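Local structure of putative histidine protein kinase (Rhodobacter sphaeroides, 3KYJ) at residues V85-G89 with E90-I94; I77-V80 with R81-V85. The protein probably relays chemoreceptor signals towards the flagellar motors as a CheA-type protein, of which this chain is the N-terminal histidine phosphotransfer (Hpt) domain. All blocks are in the same frame, centred on the assembly; numbering follows the deposited sequence. Where two conformers were deposited one is given.

Contact 1: V85-G89 with E90-I94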
loop_
_atom_site.group_PDB
_atom_site.type_symbol
_atom_site.label_atom_id
_atom_site.label_comp_id
_atom_site.label_asym_id
_atom_site.label_seq_id
_atom_site.Cartn_x
_atom_site.Cartn_y
_atom_site.Cartn_z
ATOM N N VAL A 85 -1.068 -21.720 -10.227
ATOM C CA VAL A 85 0.065 -21.785 -11.141
ATOM C C VAL A 85 1.373 -22.041 -10.369
ATOM O O VAL A 85 1.669 -21.358 -9.415
ATOM C CB VAL A 85 0.166 -20.453 -11.952
ATOM C CG1 VAL A 85 1.412 -20.423 -12.817
ATOM C CG2 VAL A 85 -1.061 -20.293 -12.810
ATOM N N PRO A 86 2.149 -23.065 -10.758
ATOM C CA PRO A 86 3.422 -23.257 -10.053
ATOM C C PRO A 86 4.432 -22.127 -10.274
ATOM O O PRO A 86 4.472 -21.512 -11.352
ATOM C CB PRO A 86 3.967 -24.567 -10.659
ATOM C CG PRO A 86 2.785 -25.242 -11.237
ATOM C CD PRO A 86 1.900 -24.133 -11.736
ATOM N N MET A 87 5.204 -21.854 -9.233
ATOM C CA MET A 87 6.274 -20.862 -9.288
ATOM C C MET A 87 7.463 -21.488 -10.007
ATOM O O MET A 87 8.478 -21.854 -9.397
ATOM C CB MET A 87 6.645 -20.395 -7.872
ATOM C CG MET A 87 7.818 -19.383 -7.776
ATOM S SD MET A 87 7.625 -17.813 -8.656
ATOM C CE MET A 87 6.378 -16.966 -7.677
ATOM N N ASP A 88 7.326 -21.622 -11.321
ATOM C CA ASP A 88 8.342 -22.312 -12.099
ATOM C C ASP A 88 9.574 -21.450 -12.343
ATOM O O ASP A 88 9.603 -20.254 -12.009
ATOM C CB ASP A 88 7.751 -22.879 -13.408
ATOM C CG ASP A 88 7.436 -21.811 -14.448
ATOM O OD1 ASP A 88 8.141 -20.788 -14.532
ATOM O OD2 ASP A 88 6.466 -22.032 -15.204
ATOM N N GLY A 89 10.593 -22.063 -12.918
ATOM C CA GLY A 89 11.876 -21.428 -13.091
ATOM C C GLY A 89 11.776 -20.207 -13.993
ATOM O O GLY A 89 12.526 -19.256 -13.820
ATOM N N GLU A 90 10.844 -20.243 -14.937
ATOM C CA GLU A 90 10.686 -19.129 -15.852
ATOM C C GLU A 90 10.108 -17.907 -15.125
ATOM O O GLU A 90 10.527 -16.756 -15.364
ATOM C CB GLU A 90 9.810 -19.496 -17.051
ATOM C CG GLU A 90 9.732 -18.351 -18.062
ATOM C CD GLU A 90 8.966 -18.714 -19.318
ATOM O OE1 GLU A 90 8.222 -19.715 -19.312
ATOM O OE2 GLU A 90 9.098 -17.973 -20.309
ATOM N N ILE A 91 9.112 -18.141 -14.282
ATOM C CA ILE A 91 8.553 -17.043 -13.485
ATOM C C ILE A 91 9.651 -16.402 -12.653
ATOM O O ILE A 91 9.758 -15.162 -12.589
ATOM C CB ILE A 91 7.382 -17.510 -12.606
ATOM C CG1 ILE A 91 6.219 -17.985 -13.483
ATOM C CG2 ILE A 91 6.974 -16.400 -11.656
ATOM C CD1 ILE A 91 4.914 -18.345 -12.763
ATOM N N VAL A 92 10.462 -17.222 -11.993
ATOM C CA VAL A 92 11.512 -16.698 -11.132
ATOM C C VAL A 92 12.476 -15.841 -11.948
ATOM O O VAL A 92 12.864 -14.754 -11.544
ATOM C CB VAL A 92 12.235 -17.827 -10.359
ATOM C CG1 VAL A 92 13.457 -17.287 -9.643
ATOM C CG2 VAL A 92 11.260 -18.483 -9.388
ATOM N N GLU A 93 12.816 -16.332 -13.134
ATOM C CA GLU A 93 13.729 -15.647 -14.038
ATOM C C GLU A 93 13.210 -14.268 -14.485
ATOM O O GLU A 93 13.931 -13.263 -14.442
ATOM C CB GLU A 93 13.925 -16.538 -15.274
ATOM C CG GLU A 93 14.688 -15.946 -16.416
ATOM C CD GLU A 93 14.760 -16.912 -17.588
ATOM O OE1 GLU A 93 14.994 -18.123 -17.357
ATOM O OE2 GLU A 93 14.579 -16.458 -18.737
ATOM N N ILE A 94 11.968 -14.252 -14.945
ATOM C CA ILE A 94 11.335 -13.026 -15.427
ATOM C C ILE A 94 11.255 -12.018 -14.269
ATOM O O ILE A 94 11.503 -10.821 -14.448
ATOM C CB ILE A 94 9.942 -13.286 -16.005
ATOM C CG1 ILE A 94 10.054 -14.125 -17.288
ATOM C CG2 ILE A 94 9.227 -11.973 -16.309
ATOM C CD1 ILE A 94 8.733 -14.700 -17.742
#
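Val92 N donates to Asp88 O at 3.2 Å and Glu93 N to Gly89 O at 3.0 Å, giving helix 89-112 its first backbone bonds. Asp88 is the N-cap. Asp88 OD1 accepts from Ile91 N at 2.8 Å, in a fairly straight bond close to the line of the C-O bond. Glu90 N lies equally near Asp88 OD1, but that bond is bent and weak. The carboxylate can fold back this way because CG lies between the backbone N and the carbonyl carbon (chi1 73°). With an alanine in its place, the Ile91 amide would probably lose its acceptor, and Lys131 one of its two carboxylate partners. Just before the cap, Met87 centres an inverse gamma turn. In the conformer given, the Met87 side chain crosses that of Val92 at about a right angle, with Met87 SD 3.8 Å from Val92 CG2 and 3.4 Å from Ile91 CG2; the pairing with Val92 fits a hydrophobic staple. Ile91 CD1 reaches back to Pro86 O at 3.5 Å and also touches Val85 CG1. Asp88 OD2 and Glu90 OE1 both pair with Lys131, and Glu90 OE1 also with Arg134, both on helix 122-135. Ile91 packs on helix 64-82, while Met87 faces helices 10-35 and 40-60.

Contact 2: I77-V80 with R81-V85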
loop_
_atom_site.group_PDB
_atom_site.type_symbol
_atom_site.label_atom_id
_atom_site.label_comp_id
_atom_site.label_asym_id
_atom_site.label_seq_id
_atom_site.Cartn_x
_atom_site.Cartn_y
_atom_site.Cartn_z
ATOM N N ILE A 77 2.562 -12.973 -9.935
ATOM C CA ILE A 77 2.740 -13.589 -8.626
ATOM C C ILE A 77 1.376 -14.008 -8.064
ATOM O O ILE A 77 1.253 -15.058 -7.440
ATOM C CB ILE A 77 3.423 -12.623 -7.644
ATOM C CG1 ILE A 77 4.824 -12.279 -8.114
ATOM C CG2 ILE A 77 3.435 -13.235 -6.238
ATOM C CD1 ILE A 77 5.364 -10.975 -7.521
ATOM N N GLY A 78 0.342 -13.203 -8.301
ATOM C CA GLY A 78 -1.007 -13.552 -7.886
ATOM C C GLY A 78 -1.553 -14.836 -8.509
ATOM O O GLY A 78 -2.331 -15.554 -7.876
ATOM N N LEU A 79 -1.151 -15.145 -9.737
ATOM C CA LEU A 79 -1.583 -16.398 -10.368
ATOM C C LEU A 79 -1.029 -17.593 -9.597
ATOM O O LEU A 79 -1.707 -18.611 -9.444
ATOM C CB LEU A 79 -1.095 -16.505 -11.802
ATOM C CG LEU A 79 -1.722 -15.566 -12.831
ATOM C CD1 LEU A 79 -0.991 -15.746 -14.148
ATOM C CD2 LEU A 79 -3.207 -15.855 -12.980
ATOM N N VAL A 80 0.218 -17.482 -9.155
ATOM C CA VAL A 80 0.836 -18.517 -8.298
ATOM C C VAL A 80 0.103 -18.604 -6.963
ATOM O O VAL A 80 -0.247 -19.693 -6.502
ATOM C CB VAL A 80 2.333 -18.234 -8.047
ATOM C CG1 VAL A 80 2.907 -19.254 -7.086
ATOM C CG2 VAL A 80 3.110 -18.268 -9.350
ATOM N N ARG A 81 -0.139 -17.455 -6.340
ATOM C CA ARG A 81 -0.696 -17.447 -4.993
ATOM C C ARG A 81 -2.156 -17.906 -4.986
ATOM O O ARG A 81 -2.569 -18.632 -4.075
ATOM C CB ARG A 81 -0.574 -16.044 -4.378
ATOM C CG ARG A 81 -0.915 -16.001 -2.895
ATOM C CD ARG A 81 -1.019 -14.577 -2.394
ATOM N NE ARG A 81 -2.186 -13.908 -2.961
ATOM C CZ ARG A 81 -2.507 -12.643 -2.724
ATOM N NH1 ARG A 81 -1.747 -11.915 -1.926
ATOM N NH2 ARG A 81 -3.587 -12.114 -3.276
ATOM N N ASP A 82 -2.922 -17.531 -6.012
ATOM C CA ASP A 82 -4.378 -17.686 -5.992
ATOM C C ASP A 82 -4.962 -18.662 -7.008
ATOM O O ASP A 82 -6.015 -19.262 -6.753
ATOM C CB ASP A 82 -5.032 -16.322 -6.231
ATOM C CG ASP A 82 -4.623 -15.299 -5.199
ATOM O OD1 ASP A 82 -4.256 -15.712 -4.081
ATOM O OD2 ASP A 82 -4.659 -14.084 -5.514
ATOM N N ALA A 83 -4.294 -18.827 -8.145
ATOM C CA ALA A 83 -4.861 -19.566 -9.279
ATOM C C ALA A 83 -4.116 -20.866 -9.566
ATOM O O ALA A 83 -4.256 -21.475 -10.647
ATOM C CB ALA A 83 -4.856 -18.693 -10.507
ATOM N N GLY A 84 -3.305 -21.280 -8.608
ATOM C CA GLY A 84 -2.710 -22.608 -8.662
ATOM C C GLY A 84 -1.584 -22.806 -9.666
ATOM O O GLY A 84 -1.155 -23.938 -9.906
ATOM N N VAL A 85 -1.068 -21.720 -10.227
ATOM C CA VAL A 85 0.065 -21.785 -11.141
ATOM C C VAL A 85 1.373 -22.041 -10.369
ATOM O O VAL A 85 1.669 -21.358 -9.415
ATOM C CB VAL A 85 0.166 -20.453 -11.952
ATOM C CG1 VAL A 85 1.412 -20.423 -12.817
ATOM C CG2 VAL A 85 -1.061 -20.293 -12.810
HETATM O O HOH W 1 0.243 -22.485 -7.210
#
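Leu79 O is gripped by two backbone amides, Ala83 N at 2.9 Å and Val85 N at 3.3 Å. They come from opposite faces of its carbonyl plane, each well above the plane and off the lone pairs. This is the C-terminal end of helix 64-82, one of the helices of the Hpt helical bundle. The last regular turn still has its usual bonds, among them Asp82 N to Gly78 O at 2.8 Å. Gly84 then takes a left-handed backbone conformation (phi 74°), and the chain doubles back so that Val85 lies against the turn it has just left. Val85 CG2 rests on Leu79 CB at 3.9 Å. Leu79 CD2 touches the methyl of Ala83. Val80 turns both its methyls to Val85 O, and its CA makes a CA-H...O contact with the same oxygen. A water donates to Val80 O at 2.9 Å and to Val85 O, bridging a carbonyl of the helix to one of the loop. Leu79 and Val85 both pack on Cys135 of helix 122-135. The end of Ile77 packs on Leu47, Phe48 and Val51 of helix 40-60. Arg81 makes a cation-pi contact with Phe48. A bend in the Arg81 chain (chi3 69°) turns the guanidinium back on Asp82 in a bidentate, side-on salt bridge of two hydrogen bonds. Arg81 NE donates to Asp82 OD1 at 3.0 Å, tilted from the carboxylate plane, while Arg81 NH2 donates to the syn lone pair of Asp82 OD2 at 3.2 Å.

Contact 2 ends helix 64-82 and contact 1 begins helix 89-112, with Val85 shared between them. Their centres are 11 Å apart. One methyl also joins them directly: Val80 CG2 lies 3.9 Å from Ile91 CD1, linking the two helices, and 4.0 Å from Pro86 O of the loop between them. In the given conformer of Met87, its CE joins the same cluster. A bound sodium ion lies about 8 Å from the side chain of Met87 and about 9 Å from that of Val80, too far for either to be a ligand. His52, the predicted phosphorylation site, is on helix 40-60 and is not phosphorylated here. Ile77 of contact 2 packs on Val51, the residue before it.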